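Local coordinates for protein arylsulfatase (Pseudoalteromonas sp. MB47, PDB 7AJ0) that assembles into hexamers and, as a calcium-binding sulfatase, probably removes sulfate groups from fucoidan, a sulfated algal polysaccharide, at residues A[190-193]-A[199-202]. Numbering follows the deposited sequence.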
loop_
_atom_site.group_PDB
_atom_site.type_symbol
_atom_site.label_atom_id
_atom_site.label_comp_id
_atom_site.label_asym_id
_atom_site.label_seq_id
_atom_site.Cartn_x
_atom_site.Cartn_y
_atom_site.Cartn_z
ATOM N N LEU A 190 -14.110 -32.717 13.098
ATOM C CA LEU A 190 -14.631 -33.636 12.094
ATOM C C LEU A 190 -13.849 -33.620 10.792
ATOM O O LEU A 190 -13.663 -34.673 10.177
ATOM C CB LEU A 190 -16.100 -33.305 11.795
ATOM C CG LEU A 190 -17.068 -33.355 12.977
ATOM C CD1 LEU A 190 -18.462 -32.906 12.541
ATOM C CD2 LEU A 190 -17.109 -34.750 13.579
ATOM N N VAL A 191 -13.389 -32.453 10.346
ATOM C CA VAL A 191 -12.690 -32.332 9.065
ATOM C C VAL A 191 -11.205 -32.503 9.371
ATOM O O VAL A 191 -10.492 -31.548 9.680
ATOM C CB VAL A 191 -13.000 -31.010 8.368
ATOM C CG1 VAL A 191 -12.575 -31.068 6.909
ATOM C CG2 VAL A 191 -14.481 -30.686 8.489
ATOM N N GLU A 192 -10.732 -33.747 9.264
ATOM C CA GLU A 192 -9.380 -34.079 9.702
ATOM C C GLU A 192 -8.331 -33.238 8.984
ATOM O O GLU A 192 -7.465 -32.629 9.622
ATOM C CB GLU A 192 -9.117 -35.569 9.474
ATOM C CG GLU A 192 -7.795 -36.064 10.024
ATOM C CD GLU A 192 -7.436 -37.442 9.506
ATOM O OE1 GLU A 192 -7.802 -38.445 10.158
ATOM O OE2 GLU A 192 -6.798 -37.519 8.433
ATOM N N ARG A 193 -8.383 -33.202 7.651
ATOM C CA ARG A 193 -7.314 -32.554 6.896
ATOM C C ARG A 193 -7.301 -31.047 7.122
ATOM O O ARG A 193 -6.231 -30.443 7.261
ATOM C CB ARG A 193 -7.460 -32.864 5.407
ATOM C CG ARG A 193 -6.359 -32.265 4.547
ATOM C CD ARG A 193 -6.557 -32.584 3.077
ATOM N NE ARG A 193 -5.463 -32.066 2.260
ATOM C CZ ARG A 193 -4.340 -32.730 1.996
ATOM N NH1 ARG A 193 -4.149 -33.949 2.483
ATOM N NH2 ARG A 193 -3.407 -32.171 1.239
ATOM N N MET A 199 -5.867 -32.502 14.518
ATOM C CA MET A 199 -6.598 -33.757 14.380
ATOM C C MET A 199 -5.670 -34.954 14.214
ATOM O O MET A 199 -5.959 -36.037 14.736
ATOM C CB MET A 199 -7.559 -33.662 13.194
ATOM C CG MET A 199 -8.757 -32.766 13.454
ATOM S SD MET A 199 -9.898 -33.494 14.649
ATOM C CE MET A 199 -10.821 -34.612 13.598
ATOM N N THR A 200 -4.566 -34.793 13.489
ATOM C CA THR A 200 -3.624 -35.882 13.268
ATOM C C THR A 200 -2.470 -35.873 14.262
ATOM O O THR A 200 -1.578 -36.720 14.162
ATOM C CB THR A 200 -3.078 -35.825 11.838
ATOM O OG1 THR A 200 -2.294 -34.638 11.662
ATOM C CG2 THR A 200 -4.226 -35.826 10.834
ATOM N N ASN A 201 -2.469 -34.943 15.214
ATOM C CA ASN A 201 -1.492 -34.903 16.303
ATOM C C ASN A 201 -2.128 -35.595 17.505
ATOM O O ASN A 201 -2.957 -35.009 18.202
ATOM C CB ASN A 201 -1.100 -33.463 16.616
ATOM C CG ASN A 201 -0.056 -33.361 17.713
ATOM O OD1 ASN A 201 -0.017 -34.175 18.637
ATOM N ND2 ASN A 201 0.797 -32.349 17.618
ATOM N N LYS A 202 -1.727 -36.844 17.750
ATOM C CA LYS A 202 -2.388 -37.666 18.759
ATOM C C LYS A 202 -2.507 -36.942 20.096
ATOM O O LYS A 202 -3.606 -36.809 20.649
ATOM C CB LYS A 202 -1.628 -38.985 18.929
ATOM C CG LYS A 202 -2.177 -39.887 20.028
ATOM C CD LYS A 202 -1.382 -39.746 21.322
ATOM C CE LYS A 202 -1.888 -40.698 22.397
ATOM N NZ LYS A 202 -1.031 -40.662 23.617
#
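In a surface loop that carries the short helix 196-199 and reaches a second subunit, Met199, the last residue of that helix, and Thr200 just after it meet Glu192 in the segment leading into it. Met199 lies along the backbone of this segment: its CB rests 3.7 Å from Glu192 O, and its CE stops 3.8 Å from Leu190 N. Because CG is anti to the carbonyl carbon (chi1 -72°) and the chain bends again at both later torsions, the thioether follows the loop instead of reaching past it. Thr200 crosses the Glu192 side chain at about a right angle, its CG2 lying 3.7 Å from Glu192 CG and 3.8 Å from Glu192 CD. The hydroxyl of Thr200 bonds back to Ala196 O in the helix. Glu192 OE2 makes a salt bridge to Lys282 of the second subunit, so its CG packs on the Thr200 methyl while its carboxylate serves the interface. With an alanine here, Lys282 of the second subunit would probably lose this partner, and Thr200 CG2 the chain it rests on in this loop. Such van der Waals packing, without a hydrogen bond between the two segments, exemplifies a helix-containing surface loop engaged in a subunit interface.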